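Sphingomyelinase C (Streptomyces griseocarneus, PDB 7CNE) belongs, as a single-chain sphingomyelinase C, to the endonuclease/exonuclease/phosphatase family and has the two-sheet fold of the DNase I-like clan. Local coordinates at residues G148-S153 with A192-V197; D245-L250 with S288-V293. All coordinates share one frame; numbering follows the deposited sequence.

Contact 1 of 2, residues G148-S153 with A192-V197; sequences GTHAQS and AGDLNV. With SIN (succinic acid), chain C.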
loop_
_atom_site.group_PDB
_atom_site.type_symbol
_atom_site.label_atom_id
_atom_site.label_comp_id
_atom_site.label_asym_id
_atom_site.label_seq_id
_atom_site.Cartn_x
_atom_site.Cartn_y
_atom_site.Cartn_z
ATOM N N GLY A 148 5.618 -2.336 -4.113
ATOM C CA GLY A 148 4.564 -1.668 -3.361
ATOM C C GLY A 148 3.337 -1.575 -4.247
ATOM O O GLY A 148 3.449 -1.253 -5.430
ATOM N N THR A 149 2.167 -1.862 -3.686
ATOM C CA THR A 149 0.988 -1.893 -4.541
ATOM C C THR A 149 -0.279 -1.676 -3.725
ATOM O O THR A 149 -0.266 -1.587 -2.491
ATOM C CB THR A 149 0.903 -3.213 -5.328
ATOM O OG1 THR A 149 -0.046 -3.077 -6.396
ATOM C CG2 THR A 149 0.468 -4.365 -4.425
ATOM N N HIS A 150 -1.371 -1.554 -4.468
ATOM C CA HIS A 150 -2.731 -1.496 -3.952
ATOM C C HIS A 150 -3.549 -2.333 -4.931
ATOM O O HIS A 150 -3.775 -1.902 -6.061
ATOM C CB HIS A 150 -3.226 -0.047 -3.892
ATOM C CG HIS A 150 -4.584 0.112 -3.284
ATOM N ND1 HIS A 150 -5.273 1.307 -3.315
ATOM C CD2 HIS A 150 -5.375 -0.764 -2.616
ATOM C CE1 HIS A 150 -6.437 1.157 -2.707
ATOM N NE2 HIS A 150 -6.520 -0.087 -2.267
ATOM N N ALA A 151 -3.945 -3.532 -4.527
ATOM C CA ALA A 151 -4.573 -4.479 -5.439
ATOM C C ALA A 151 -6.070 -4.189 -5.605
ATOM O O ALA A 151 -6.657 -3.346 -4.919
ATOM C CB ALA A 151 -4.349 -5.917 -4.953
ATOM N N GLN A 152 -6.681 -4.902 -6.552
ATOM C CA GLN A 152 -8.068 -4.665 -6.949
ATOM C C GLN A 152 -9.026 -4.639 -5.756
ATOM O O GLN A 152 -9.048 -5.560 -4.938
ATOM C CB GLN A 152 -8.496 -5.755 -7.936
ATOM C CG GLN A 152 -10.001 -5.791 -8.243
ATOM C CD GLN A 152 -10.420 -4.637 -9.114
ATOM O OE1 GLN A 152 -9.793 -4.380 -10.133
ATOM N NE2 GLN A 152 -11.478 -3.923 -8.716
ATOM N N SER A 153 -9.843 -3.594 -5.678
ATOM C CA SER A 153 -10.829 -3.502 -4.611
ATOM C C SER A 153 -12.085 -4.294 -4.968
ATOM O O SER A 153 -12.341 -4.624 -6.129
ATOM C CB SER A 153 -11.196 -2.040 -4.332
ATOM O OG SER A 153 -11.854 -1.467 -5.454
ATOM N N ALA A 192 4.648 -5.387 -0.534
ATOM C CA ALA A 192 4.041 -4.602 0.533
ATOM C C ALA A 192 2.862 -3.840 -0.043
ATOM O O ALA A 192 2.996 -3.197 -1.086
ATOM C CB ALA A 192 5.053 -3.622 1.149
ATOM N N GLY A 193 1.715 -3.909 0.615
ATOM C CA GLY A 193 0.612 -3.110 0.131
ATOM C C GLY A 193 -0.706 -3.458 0.782
ATOM O O GLY A 193 -0.810 -4.354 1.628
ATOM N N ASP A 194 -1.708 -2.677 0.388
ATOM C CA ASP A 194 -3.110 -3.007 0.593
ATOM C C ASP A 194 -3.465 -4.030 -0.479
ATOM O O ASP A 194 -3.738 -3.669 -1.627
ATOM C CB ASP A 194 -3.969 -1.750 0.483
ATOM C CG ASP A 194 -5.438 -2.018 0.701
ATOM O OD1 ASP A 194 -5.838 -3.196 0.776
ATOM O OD2 ASP A 194 -6.192 -1.028 0.820
ATOM N N LEU A 195 -3.436 -5.312 -0.124
ATOM C CA LEU A 195 -3.677 -6.352 -1.115
ATOM C C LEU A 195 -5.146 -6.726 -1.237
ATOM O O LEU A 195 -5.482 -7.553 -2.090
ATOM C CB LEU A 195 -2.832 -7.593 -0.814
ATOM C CG LEU A 195 -1.357 -7.290 -0.535
ATOM C CD1 LEU A 195 -0.573 -8.569 -0.319
ATOM C CD2 LEU A 195 -0.756 -6.476 -1.684
ATOM N N ASN A 196 -6.021 -6.129 -0.424
ATOM C CA ASN A 196 -7.470 -6.286 -0.551
ATOM C C ASN A 196 -7.895 -7.748 -0.470
ATOM O O ASN A 196 -8.875 -8.153 -1.095
ATOM C CB ASN A 196 -7.986 -5.633 -1.841
ATOM C CG ASN A 196 -8.537 -4.246 -1.592
ATOM O OD1 ASN A 196 -9.328 -4.061 -0.682
ATOM N ND2 ASN A 196 -8.107 -3.261 -2.384
ATOM N N VAL A 197 -7.143 -8.533 0.297
ATOM C CA VAL A 197 -7.442 -9.932 0.587
ATOM C C VAL A 197 -7.548 -10.084 2.100
ATOM O O VAL A 197 -6.580 -9.812 2.826
ATOM C CB VAL A 197 -6.357 -10.870 0.031
ATOM C CG1 VAL A 197 -6.619 -12.308 0.470
ATOM C CG2 VAL A 197 -6.275 -10.767 -1.490
HETATM C C1 SIN C . -9.493 -1.149 0.091
HETATM O O1 SIN C . -9.027 -0.799 -1.023
HETATM O O2 SIN C . -8.702 -1.440 1.020
HETATM C C2 SIN C . -10.992 -1.255 0.301
HETATM C C3 SIN C . -11.418 -0.571 1.594
HETATM C C4 SIN C . -11.104 0.911 1.574
HETATM O O3 SIN C . -11.949 1.722 1.142
HETATM O O4 SIN C . -10.005 1.348 1.992
#
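Thr149 N donates to Ala192 O at 3.0 Å and starts a run of parallel bridges that pairs Gly148 with Ala192, Thr149 with Gly193 and His150 with Asp194. Further along, Ala151 N donates to Asp194 O at 2.9 Å. The return bond between them, Asp194 N to Thr149 O, is weak. There Gly193 CA lies 3.2 Å from Thr149 O, and the close approach is possible because Gly193 has no side chain.

At the ends of the strands, side chains add to the backbone bonds. Asn196 ND2 donates to Ala151 O at 2.9 Å, coming from above the carbonyl plane rather than on a lone pair. The same nitrogen also donates to SIN O1. His150 NE2 meets this ligand oxygen at 2.9 Å, at the ring edge and with a fairly straight bond (164°), so two donors grip one atom. His150 and Asp194 both have CG anti to the backbone N, which lays imidazole and carboxylate side by side, their planes 23° apart. Asp194 OD2 sits 2.6 Å from SIN O2 and also accepts from Asn16 ND2.

An apolar contact lies on the other face of the pair. Thr149 CG2 meets Leu195 CD2 at 3.7 Å, the two side chains crossing at about a right angle. Nearby, the methyl of Ala151 packs against the carbonyl oxygen of Leu195.

His290 and Arg237 bind the succinic acid as well. The polar cluster at the strand ends, with its Gly-Asp-Leu-Asn sequence, a GDxN motif of this family, is consistent with the active-site cleft of DNase I-like enzymes.

Contact 2 of 2, residues D245-L250 with S288-V293; sequences DLDYVL and SGHYPV
His290 ND1 donates to Asp247 OD2 at 2.8 Å, and this bond is the polar core of the contact. It is nearly straight (166°). The acceptor lies at the ring edge, in its plane, and OD2 accepts the N-H on its syn lone pair. The carboxylate is turned 69° from the imidazole, and the two side chains cross at about a right angle. Ser225 OG also bonds OD2, so the carboxylate oxygen has two partners. The bond helps to fix the rotation of the ring, whose NE2 is bonded to the succinic acid.

Val293 closes the other tight spot. Its CG2, anti to the carbonyl carbon, packs 3.6 Å from both Asp247 O and Asp247 CB. The loose side is toward Leu246, where CD1 comes no nearer than 4.1 Å to His290 CE1. The contact as a whole is buried, and this slack is not a solvent-facing edge. Within the loop, Ser288 OG accepts from His290 N in an ST turn.

Strand 247-251 is the outermost strand of its sheet. Strand 293-297 lies in the other sheet, between strands 12-19 and 261-265. Arg219 bonds Asp247 O, and Val293 also touches Thr14 and Asn263. The side chains of Tyr248 and Leu250 touch helix 203-211.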
loop_
_atom_site.group_PDB
_atom_site.type_symbol
_atom_site.label_atom_id
_atom_site.label_comp_id
_atom_site.label_asym_id
_atom_site.label_seq_id
_atom_site.Cartn_x
_atom_site.Cartn_y
_atom_site.Cartn_z
ATOM N N ASP A 245 -9.108 -7.715 7.051
ATOM C CA ASP A 245 -7.702 -7.624 7.434
ATOM C C ASP A 245 -6.889 -7.755 6.152
ATOM O O ASP A 245 -6.620 -8.875 5.704
ATOM C CB ASP A 245 -7.366 -8.725 8.435
ATOM C CG ASP A 245 -6.014 -8.559 9.050
ATOM O OD1 ASP A 245 -5.584 -7.396 9.237
ATOM O OD2 ASP A 245 -5.374 -9.597 9.338
ATOM N N LEU A 246 -6.474 -6.610 5.587
ATOM C CA LEU A 246 -6.163 -6.515 4.165
ATOM C C LEU A 246 -4.724 -6.157 3.808
ATOM O O LEU A 246 -4.388 -6.196 2.616
ATOM C CB LEU A 246 -7.084 -5.472 3.500
ATOM C CG LEU A 246 -8.590 -5.648 3.720
ATOM C CD1 LEU A 246 -9.389 -4.518 3.048
ATOM C CD2 LEU A 246 -8.983 -6.998 3.176
ATOM N N ASP A 247 -3.874 -5.808 4.775
ATOM C CA ASP A 247 -2.606 -5.129 4.508
ATOM C C ASP A 247 -1.434 -5.997 4.961
ATOM O O ASP A 247 -1.458 -6.544 6.066
ATOM C CB ASP A 247 -2.600 -3.764 5.212
ATOM C CG ASP A 247 -3.771 -2.869 4.767
ATOM O OD1 ASP A 247 -3.724 -2.352 3.628
ATOM O OD2 ASP A 247 -4.741 -2.683 5.545
ATOM N N TYR A 248 -0.408 -6.124 4.109
ATOM C CA TYR A 248 0.628 -7.139 4.278
ATOM C C TYR A 248 1.993 -6.625 3.841
ATOM O O TYR A 248 2.100 -5.752 2.978
ATOM C CB TYR A 248 0.336 -8.394 3.443
ATOM C CG TYR A 248 -1.004 -9.057 3.687
ATOM C CD1 TYR A 248 -2.137 -8.668 2.971
ATOM C CD2 TYR A 248 -1.124 -10.105 4.601
ATOM C CE1 TYR A 248 -3.362 -9.295 3.170
ATOM C CE2 TYR A 248 -2.348 -10.743 4.807
ATOM C CZ TYR A 248 -3.464 -10.327 4.082
ATOM O OH TYR A 248 -4.691 -10.929 4.282
ATOM N N VAL A 249 3.043 -7.218 4.418
ATOM C CA VAL A 249 4.405 -7.155 3.879
ATOM C C VAL A 249 4.945 -8.575 3.929
ATOM O O VAL A 249 5.215 -9.098 5.016
ATOM C CB VAL A 249 5.321 -6.205 4.660
ATOM C CG1 VAL A 249 6.720 -6.107 3.985
ATOM C CG2 VAL A 249 4.679 -4.825 4.832
ATOM N N LEU A 250 5.106 -9.202 2.766
ATOM C CA LEU A 250 5.421 -10.628 2.698
ATOM C C LEU A 250 6.613 -10.871 1.782
ATOM O O LEU A 250 6.692 -10.308 0.685
ATOM C CB LEU A 250 4.212 -11.442 2.203
ATOM C CG LEU A 250 2.965 -11.397 3.095
ATOM C CD1 LEU A 250 1.740 -12.055 2.417
ATOM C CD2 LEU A 250 3.250 -12.043 4.448
ATOM N N SER A 288 -6.973 7.439 8.760
ATOM C CA SER A 288 -7.479 6.802 7.552
ATOM C C SER A 288 -8.400 5.676 7.990
ATOM O O SER A 288 -8.572 5.421 9.188
ATOM C CB SER A 288 -6.342 6.305 6.649
ATOM O OG SER A 288 -5.814 5.077 7.092
ATOM N N GLY A 289 -9.011 5.014 7.008
ATOM C CA GLY A 289 -9.875 3.894 7.311
ATOM C C GLY A 289 -9.152 2.600 7.597
ATOM O O GLY A 289 -9.772 1.656 8.097
ATOM N N HIS A 290 -7.856 2.539 7.299
ATOM C CA HIS A 290 -7.024 1.381 7.585
ATOM C C HIS A 290 -6.169 1.638 8.826
ATOM O O HIS A 290 -5.931 2.782 9.224
ATOM C CB HIS A 290 -6.112 1.056 6.396
ATOM C CG HIS A 290 -6.834 0.486 5.209
ATOM N ND1 HIS A 290 -6.641 -0.807 4.772
ATOM C CD2 HIS A 290 -7.736 1.036 4.360
ATOM C CE1 HIS A 290 -7.394 -1.031 3.710
ATOM N NE2 HIS A 290 -8.074 0.070 3.443
ATOM N N TYR A 291 -5.721 0.579 9.415
ATOM C CA TYR A 291 -4.631 0.697 10.361
ATOM C C TYR A 291 -3.302 0.421 9.669
ATOM O O TYR A 291 -3.230 -0.412 8.761
ATOM C CB TYR A 291 -4.809 -0.284 11.524
ATOM C CG TYR A 291 -6.021 0.023 12.380
ATOM C CD1 TYR A 291 -6.259 1.316 12.853
ATOM C CD2 TYR A 291 -6.928 -0.981 12.716
ATOM C CE1 TYR A 291 -7.380 1.593 13.650
ATOM C CE2 TYR A 291 -8.044 -0.713 13.500
ATOM C CZ TYR A 291 -8.263 0.570 13.962
ATOM O OH TYR A 291 -9.373 0.820 14.742
ATOM N N PRO A 292 -2.241 1.113 10.079
ATOM C CA PRO A 292 -0.910 0.792 9.560
ATOM C C PRO A 292 -0.492 -0.621 9.948
ATOM O O PRO A 292 -0.853 -1.140 11.009
ATOM C CB PRO A 292 -0.009 1.840 10.226
ATOM C CG PRO A 292 -0.728 2.163 11.522
ATOM C CD PRO A 292 -2.193 2.156 11.120
ATOM N N VAL A 293 0.270 -1.249 9.059
ATOM C CA VAL A 293 0.874 -2.548 9.316
ATOM C C VAL A 293 2.382 -2.361 9.279
ATOM O O VAL A 293 2.929 -1.863 8.286
ATOM C CB VAL A 293 0.419 -3.602 8.294
ATOM C CG1 VAL A 293 1.269 -4.869 8.413
ATOM C CG2 VAL A 293 -1.057 -3.904 8.493
#

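How the contacts relate
From the N terminus, strand 142-150 enters contact 1 first. The chain then runs through helix 162-180 and strand 188-192 before 192-197 closes that loop. Only later does 245-250 open contact 2, which 288-293 closes near the C terminus. The two loops follow in series and neither nests nor crosses. They meet in space, with centres 9 Å apart. Gly193 N lies 3.0 Å from Tyr248 O, which continues the sheet of contact 1 into strand 247-251. Asp194 packs against both Asp247 and His290. Contact 1 joins neighbours within one sheet, and contact 2 joins that sheet's edge to the other. Both bring residues to the same succinic acid.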